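Local atomic coordinates of occlusion-derived virus envelope protein E66 (Autographa californica nucleopolyhedrovirus, PDB entry 3VSN), a protein that cleaves chondroitin as a lyase of the occlusion-derived virus envelope, is essential for oral infectivity, and may help breach the peritrophic matrix of the insect midgut. Residues C445-D450 with I576-G581; G452-Y457 with L565-V570; V197-S202 with Q217-I222. All coordinates share one frame; numbering follows the deposited sequence.

Interaction 1. Residues C445-D450 with I576-G581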
# COMPACT_ATOMS: atom_id res chain seq x y z
N CYS A 445 -11.61 -17.01 -6.51
CA CYS A 445 -11.28 -16.72 -7.90
C CYS A 445 -11.62 -15.27 -8.19
O CYS A 445 -12.79 -14.89 -8.11
CB CYS A 445 -12.10 -17.62 -8.84
SG CYS A 445 -11.96 -19.40 -8.56
N THR A 446 -10.62 -14.46 -8.52
CA THR A 446 -10.88 -13.06 -8.87
C THR A 446 -10.32 -12.76 -10.26
O THR A 446 -9.22 -13.18 -10.59
CB THR A 446 -10.24 -12.09 -7.86
OG1 THR A 446 -10.42 -12.59 -6.53
CG2 THR A 446 -10.86 -10.70 -7.97
N LEU A 447 -11.10 -12.03 -11.07
CA LEU A 447 -10.62 -11.56 -12.36
C LEU A 447 -10.85 -10.06 -12.51
O LEU A 447 -11.99 -9.60 -12.40
CB LEU A 447 -11.30 -12.34 -13.50
CG LEU A 447 -10.96 -11.91 -14.94
CD1 LEU A 447 -9.53 -12.29 -15.31
CD2 LEU A 447 -11.95 -12.53 -15.92
N PHE A 448 -9.77 -9.32 -12.75
CA PHE A 448 -9.86 -7.89 -13.08
C PHE A 448 -9.77 -7.72 -14.60
O PHE A 448 -8.95 -8.37 -15.25
CB PHE A 448 -8.73 -7.08 -12.42
CG PHE A 448 -8.78 -7.02 -10.92
CD1 PHE A 448 -9.78 -6.30 -10.27
CD2 PHE A 448 -7.81 -7.66 -10.15
CE1 PHE A 448 -9.82 -6.24 -8.88
CE2 PHE A 448 -7.84 -7.60 -8.76
CZ PHE A 448 -8.85 -6.89 -8.12
N TYR A 449 -10.60 -6.83 -15.14
CA TYR A 449 -10.62 -6.53 -16.57
C TYR A 449 -11.15 -5.10 -16.78
O TYR A 449 -11.55 -4.45 -15.81
CB TYR A 449 -11.50 -7.54 -17.32
CG TYR A 449 -12.93 -7.55 -16.82
CD1 TYR A 449 -13.30 -8.35 -15.73
CD2 TYR A 449 -13.89 -6.74 -17.40
CE1 TYR A 449 -14.61 -8.34 -15.26
CE2 TYR A 449 -15.20 -6.72 -16.93
CZ TYR A 449 -15.55 -7.52 -15.87
OH TYR A 449 -16.85 -7.51 -15.41
N ASP A 450 -11.16 -4.61 -18.01
CA ASP A 450 -11.80 -3.31 -18.29
C ASP A 450 -13.28 -3.56 -18.61
O ASP A 450 -13.56 -4.21 -19.61
CB ASP A 450 -11.11 -2.61 -19.48
CG ASP A 450 -9.62 -2.36 -19.24
OD1 ASP A 450 -9.22 -2.05 -18.10
OD2 ASP A 450 -8.85 -2.43 -20.22
N ILE A 576 -13.56 -23.62 -13.67
CA ILE A 576 -14.36 -22.41 -13.87
C ILE A 576 -13.85 -21.55 -15.03
O ILE A 576 -12.76 -20.97 -14.96
CB ILE A 576 -14.43 -21.53 -12.60
CG1 ILE A 576 -14.84 -22.36 -11.37
CG2 ILE A 576 -15.35 -20.33 -12.81
CD1 ILE A 576 -16.18 -23.06 -11.49
N TYR A 577 -14.67 -21.46 -16.08
CA TYR A 577 -14.36 -20.68 -17.27
C TYR A 577 -15.11 -19.35 -17.25
O TYR A 577 -16.34 -19.34 -17.14
CB TYR A 577 -14.70 -21.52 -18.52
CG TYR A 577 -14.80 -20.79 -19.86
CD1 TYR A 577 -13.93 -19.75 -20.19
CD2 TYR A 577 -15.75 -21.18 -20.80
CE1 TYR A 577 -14.02 -19.10 -21.42
CE2 TYR A 577 -15.85 -20.54 -22.03
CZ TYR A 577 -14.99 -19.50 -22.33
OH TYR A 577 -15.08 -18.87 -23.55
N VAL A 578 -14.37 -18.25 -17.34
CA VAL A 578 -14.97 -16.92 -17.43
C VAL A 578 -14.70 -16.32 -18.81
O VAL A 578 -13.56 -16.18 -19.23
CB VAL A 578 -14.44 -15.96 -16.33
CG1 VAL A 578 -15.14 -14.61 -16.41
CG2 VAL A 578 -14.64 -16.57 -14.95
N ASN A 579 -15.78 -15.99 -19.51
CA ASN A 579 -15.67 -15.25 -20.76
C ASN A 579 -16.23 -13.85 -20.54
O ASN A 579 -17.44 -13.68 -20.41
CB ASN A 579 -16.41 -15.98 -21.90
CG ASN A 579 -16.19 -15.33 -23.26
OD1 ASN A 579 -15.58 -14.26 -23.37
ND2 ASN A 579 -16.69 -15.98 -24.31
N VAL A 580 -15.34 -12.87 -20.47
CA VAL A 580 -15.74 -11.48 -20.23
C VAL A 580 -16.59 -10.95 -21.39
O VAL A 580 -17.46 -10.10 -21.20
CB VAL A 580 -14.52 -10.55 -20.00
CG1 VAL A 580 -14.97 -9.13 -19.74
CG2 VAL A 580 -13.68 -11.06 -18.83
N GLY A 581 -16.33 -11.47 -22.59
CA GLY A 581 -17.09 -11.10 -23.78
C GLY A 581 -16.46 -9.95 -24.54
O GLY A 581 -17.04 -9.47 -25.51
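Two antiparallel sheets of the beta-sandwich part of this lyase face each other here, and L447 and Y449 from strand 440-449 meet V578 of strand 575-579 and V580 just past its end. The backbones keep their distance, with the CA atoms of Y449 and V580 8.0 Å apart, so side chains alone bridge the gap. V580 does most of the work, turning one methyl mainly to the Y449 ring and the other mainly to L447. Its CG1 sits over one face of the Y449 ring, 3.8 Å from the ring centroid and 24° off the normal, a CH-pi contact displaced toward CD2, which lies 3.5 Å from CG1. The other methyl, CG2, packs against L447 CD2 at 3.7 Å. That same leucine methyl also touches V578 CG1 at 3.8 Å, the two side chains running antiparallel past one another. A chi1 of 59° puts CG of Y449 between its backbone N and carbonyl carbon and brings the ring alongside V580; its OH is hydrogen-bonded to D563. Around the contact, L447 pairs through its backbone with F454 of strand 452-461 and its side chain reaches A586 of strand 584-589, while V578 also packs on F454 and F588.

Interaction 2. Residues G452-Y457 with L565-V570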
# COMPACT_ATOMS: atom_id res chain seq x y z
N GLY A 452 -14.23 -3.96 -14.94
CA GLY A 452 -14.87 -4.61 -13.82
C GLY A 452 -14.06 -5.71 -13.16
O GLY A 452 -12.88 -5.88 -13.44
N MET A 453 -14.73 -6.46 -12.29
CA MET A 453 -14.09 -7.48 -11.48
C MET A 453 -15.08 -8.59 -11.21
O MET A 453 -16.19 -8.33 -10.74
CB MET A 453 -13.62 -6.88 -10.15
CG MET A 453 -12.88 -7.86 -9.24
SD MET A 453 -13.03 -7.45 -7.49
CE MET A 453 -14.70 -8.01 -7.18
N PHE A 454 -14.68 -9.82 -11.52
CA PHE A 454 -15.45 -11.02 -11.23
C PHE A 454 -14.89 -11.65 -9.95
O PHE A 454 -13.67 -11.72 -9.78
CB PHE A 454 -15.34 -11.99 -12.41
CG PHE A 454 -15.74 -13.41 -12.10
CD1 PHE A 454 -14.78 -14.35 -11.69
CD2 PHE A 454 -17.05 -13.82 -12.27
CE1 PHE A 454 -15.14 -15.66 -11.43
CE2 PHE A 454 -17.42 -15.14 -12.01
CZ PHE A 454 -16.47 -16.05 -11.59
N GLN A 455 -15.78 -12.09 -9.06
CA GLN A 455 -15.37 -12.77 -7.83
C GLN A 455 -16.22 -14.02 -7.60
O GLN A 455 -17.45 -13.93 -7.54
CB GLN A 455 -15.46 -11.84 -6.61
CG GLN A 455 -15.20 -12.52 -5.26
CD GLN A 455 -13.78 -13.05 -5.11
OE1 GLN A 455 -12.83 -12.46 -5.62
NE2 GLN A 455 -13.63 -14.17 -4.41
N LEU A 456 -15.56 -15.16 -7.48
CA LEU A 456 -16.22 -16.40 -7.09
C LEU A 456 -15.52 -16.98 -5.87
O LEU A 456 -14.32 -17.20 -5.90
CB LEU A 456 -16.21 -17.42 -8.23
CG LEU A 456 -16.60 -18.88 -7.90
CD1 LEU A 456 -18.06 -18.99 -7.48
CD2 LEU A 456 -16.30 -19.82 -9.05
N TYR A 457 -16.28 -17.21 -4.80
CA TYR A 457 -15.80 -18.04 -3.70
C TYR A 457 -16.52 -19.36 -3.81
O TYR A 457 -17.74 -19.39 -4.00
CB TYR A 457 -16.15 -17.44 -2.34
CG TYR A 457 -15.33 -16.26 -1.85
CD1 TYR A 457 -14.00 -16.41 -1.45
CD2 TYR A 457 -15.92 -15.01 -1.71
CE1 TYR A 457 -13.27 -15.33 -0.95
CE2 TYR A 457 -15.21 -13.93 -1.22
CZ TYR A 457 -13.89 -14.09 -0.84
OH TYR A 457 -13.19 -13.00 -0.36
N LEU A 565 -20.26 -10.21 -19.16
CA LEU A 565 -19.47 -11.31 -18.61
C LEU A 565 -20.35 -12.52 -18.29
O LEU A 565 -21.43 -12.38 -17.73
CB LEU A 565 -18.71 -10.85 -17.36
CG LEU A 565 -17.85 -11.86 -16.60
CD1 LEU A 565 -16.70 -11.14 -15.91
CD2 LEU A 565 -18.68 -12.65 -15.60
N ARG A 566 -19.87 -13.71 -18.67
CA ARG A 566 -20.52 -14.96 -18.30
C ARG A 566 -19.47 -15.90 -17.70
O ARG A 566 -18.29 -15.81 -18.03
CB ARG A 566 -21.19 -15.61 -19.52
CG ARG A 566 -22.26 -14.76 -20.20
CD ARG A 566 -23.51 -14.60 -19.35
NE ARG A 566 -24.55 -13.82 -20.03
CZ ARG A 566 -24.69 -12.50 -19.93
NH1 ARG A 566 -23.87 -11.78 -19.17
NH2 ARG A 566 -25.67 -11.89 -20.59
N ALA A 567 -19.91 -16.79 -16.81
CA ALA A 567 -19.01 -17.77 -16.21
C ALA A 567 -19.66 -19.15 -16.24
O ALA A 567 -20.88 -19.27 -16.19
CB ALA A 567 -18.64 -17.39 -14.78
N PHE A 568 -18.83 -20.18 -16.34
CA PHE A 568 -19.32 -21.54 -16.55
C PHE A 568 -18.53 -22.52 -15.71
O PHE A 568 -17.32 -22.37 -15.53
CB PHE A 568 -19.17 -21.94 -18.03
CG PHE A 568 -19.80 -20.98 -19.00
CD1 PHE A 568 -21.15 -21.07 -19.32
CD2 PHE A 568 -19.03 -19.99 -19.60
CE1 PHE A 568 -21.73 -20.18 -20.22
CE2 PHE A 568 -19.60 -19.10 -20.51
CZ PHE A 568 -20.95 -19.20 -20.82
N ARG A 569 -19.24 -23.52 -15.19
CA ARG A 569 -18.61 -24.68 -14.58
C ARG A 569 -18.50 -25.72 -15.70
O ARG A 569 -19.51 -26.28 -16.14
CB ARG A 569 -19.46 -25.20 -13.42
CG ARG A 569 -18.88 -26.42 -12.72
CD ARG A 569 -19.95 -27.14 -11.91
NE ARG A 569 -19.53 -28.49 -11.53
CZ ARG A 569 -19.75 -29.58 -12.25
NH1 ARG A 569 -20.39 -29.52 -13.41
NH2 ARG A 569 -19.33 -30.76 -11.81
N VAL A 570 -17.28 -25.95 -16.18
CA VAL A 570 -17.07 -26.80 -17.36
C VAL A 570 -16.79 -28.25 -16.99
O VAL A 570 -15.65 -28.62 -16.69
CB VAL A 570 -15.97 -26.24 -18.30
CG1 VAL A 570 -15.83 -27.09 -19.56
CG2 VAL A 570 -16.28 -24.80 -18.69
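The side chains of F454 and L565 cross at about a right angle, in the interior of the beta-sandwich where strand 452-461 of one antiparallel sheet looks across at strand 566-569, an outermost strand of the other, and at L565 just ahead of it. F454 carries its side of this contact. Its chi1 of 163° sets CG anti to the backbone N, and the ring extends from there along the opposing segment, so that successive parts of the side chain meet successive residues. Nearest the backbone, F454 CB rests against L565 CD1 at 3.8 Å. Farther out, the ring atom CD2 of F454 comes to 3.9 Å from the second leucine methyl, CD2 of L565. The two methyls of L565 thus lie along the same side of F454, one against CB and the other against the ring. Beyond them, A567 brings in just its CB, which approaches the ring obliquely. All three touching residues are buried, and their meeting is purely apolar. V578 of the adjacent strand 575-579 packs on both F454 and L565, and C553 of strand 550-558 also touches F454. L565 additionally meets Y449, while its backbone N is held by D563. At the far end of the ring, A567 CB lies 3.8 Å from F454 CE2 and 4.1 Å from CZ.

Interaction 3. Residues V197-S202 with Q217-I222; sequences VPYTYS and QGIQEI
I219 reaches across to T200 and Y199 with its outermost methyl, and the path there starts at CB, which points from helix 217-225 toward helix 189-205. From CB the chain branches: CG2 goes anti to the backbone N, while CG1 lies beside that N and anti to the carbonyl carbon, chi1 -66°. CG1 carries CD1 out to the facing helix, and this one methyl makes both contacts between the segments, one close and one looser. It lies 3.4 Å from T200 OG1, with the two side chains crossing at about a right angle. It also stands at the edge of the Y199 ring, near the ring plane, 4.3 Å from Y199 CD2. This is helix-to-helix packing in the alpha/alpha-toroid part of the lyase, within the region related to the N-terminal helical domain of polysaccharide lyase family 8. The Y199 side chain lies about 12 Å from that of N191, a catalytic residue on the same helix. The polar partner of T200 OG1 is the carbonyl O of G196, one turn earlier, to which it is hydrogen-bonded. Y199 likewise has a polar partner at its far end, where OH bonds to E216, just ahead of helix 217-225. I213 of helix 210-214 touches both T200 and I219, as F269 of helix 262-269 touches I219. One turn on from Y199's own backbone, S202 OG donates to Y199 O at 2.6 Å.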
# COMPACT_ATOMS: atom_id res chain seq x y z
N VAL A 197 20.38 13.23 5.54
CA VAL A 197 20.12 14.31 4.58
C VAL A 197 20.59 15.69 5.10
O VAL A 197 21.41 16.34 4.43
CB VAL A 197 18.64 14.35 4.12
CG1 VAL A 197 18.39 15.52 3.19
CG2 VAL A 197 18.26 13.04 3.43
N PRO A 198 20.09 16.14 6.27
CA PRO A 198 20.63 17.40 6.80
C PRO A 198 22.08 17.30 7.26
O PRO A 198 22.81 18.29 7.20
CB PRO A 198 19.70 17.73 7.98
CG PRO A 198 19.07 16.43 8.35
CD PRO A 198 18.93 15.68 7.05
N TYR A 199 22.50 16.12 7.72
CA TYR A 199 23.91 15.95 8.09
C TYR A 199 24.84 16.19 6.89
O TYR A 199 25.81 16.94 7.00
CB TYR A 199 24.22 14.58 8.72
CG TYR A 199 25.71 14.39 8.93
CD1 TYR A 199 26.35 14.98 10.02
CD2 TYR A 199 26.48 13.65 8.03
CE1 TYR A 199 27.72 14.84 10.21
CE2 TYR A 199 27.84 13.50 8.21
CZ TYR A 199 28.45 14.09 9.31
OH TYR A 199 29.81 13.94 9.49
N THR A 200 24.54 15.54 5.77
CA THR A 200 25.34 15.71 4.55
C THR A 200 25.41 17.19 4.15
O THR A 200 26.49 17.70 3.82
CB THR A 200 24.80 14.87 3.38
OG1 THR A 200 24.90 13.48 3.72
CG2 THR A 200 25.59 15.12 2.10
N TYR A 201 24.26 17.87 4.19
CA TYR A 201 24.22 19.30 3.90
C TYR A 201 25.09 20.11 4.87
O TYR A 201 25.80 21.03 4.44
CB TYR A 201 22.78 19.83 3.87
CG TYR A 201 22.70 21.31 3.59
CD1 TYR A 201 23.18 21.84 2.39
CD2 TYR A 201 22.15 22.19 4.52
CE1 TYR A 201 23.11 23.20 2.13
CE2 TYR A 201 22.08 23.55 4.27
CZ TYR A 201 22.57 24.05 3.08
OH TYR A 201 22.48 25.40 2.85
N SER A 202 25.05 19.78 6.16
CA SER A 202 25.87 20.48 7.15
C SER A 202 27.36 20.33 6.85
O SER A 202 28.13 21.28 7.02
CB SER A 202 25.54 20.04 8.58
OG SER A 202 26.03 18.74 8.87
N GLN A 217 32.17 6.88 7.98
CA GLN A 217 31.60 5.64 8.53
C GLN A 217 30.07 5.69 8.63
O GLN A 217 29.38 4.73 8.27
CB GLN A 217 32.22 5.32 9.89
CG GLN A 217 31.66 4.09 10.59
CD GLN A 217 32.21 3.90 12.00
OE1 GLN A 217 33.10 4.63 12.45
NE2 GLN A 217 31.68 2.91 12.71
N GLY A 218 29.55 6.81 9.14
CA GLY A 218 28.10 7.00 9.30
C GLY A 218 27.34 6.94 7.99
O GLY A 218 26.30 6.30 7.90
N ILE A 219 27.87 7.62 6.97
CA ILE A 219 27.28 7.63 5.63
C ILE A 219 27.33 6.23 5.00
O ILE A 219 26.39 5.82 4.32
CB ILE A 219 27.96 8.70 4.73
CG1 ILE A 219 27.65 10.12 5.25
CG2 ILE A 219 27.55 8.56 3.26
CD1 ILE A 219 26.23 10.60 5.04
N GLN A 220 28.42 5.50 5.24
CA GLN A 220 28.56 4.12 4.77
C GLN A 220 27.48 3.21 5.35
O GLN A 220 26.97 2.33 4.65
CB GLN A 220 29.96 3.58 5.07
CG GLN A 220 31.07 4.19 4.23
CD GLN A 220 31.06 3.71 2.79
OE1 GLN A 220 30.99 4.51 1.85
NE2 GLN A 220 31.15 2.40 2.60
N GLU A 221 27.14 3.42 6.62
CA GLU A 221 26.05 2.68 7.26
C GLU A 221 24.70 2.98 6.58
O GLU A 221 23.92 2.06 6.32
CB GLU A 221 25.97 3.00 8.75
CG GLU A 221 27.13 2.45 9.56
CD GLU A 221 27.06 2.79 11.04
OE1 GLU A 221 26.03 3.32 11.51
OE2 GLU A 221 28.05 2.52 11.75
N ILE A 222 24.46 4.26 6.28
CA ILE A 222 23.23 4.68 5.61
C ILE A 222 23.15 4.13 4.18
O ILE A 222 22.09 3.67 3.76
CB ILE A 222 23.06 6.22 5.64
CG1 ILE A 222 22.80 6.70 7.07
CG2 ILE A 222 21.91 6.66 4.72
CD1 ILE A 222 22.90 8.20 7.26

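Overall arrangement
Interactions 1 and 2 join the same two sheets of the beta-sandwich, their centres 6 Å apart, with interaction 2 nested inside the chain loop that interaction 1 closes. Neighbouring strands link them directly: T446 OG1 lies 2.6 Å from Q455 OE1 and Y577 O 2.7 Å from F568 N, both probable hydrogen bonds. Interaction 3 belongs to the helical part, on the opposite side of the chain's centre, with nearest atoms about 34 Å from interaction 1. All three contacts are buried. In the sandwich, aromatic and aliphatic groups mesh over the larger areas, whereas between the helices one isoleucine methyl meets a threonine hydroxyl and a ring edge.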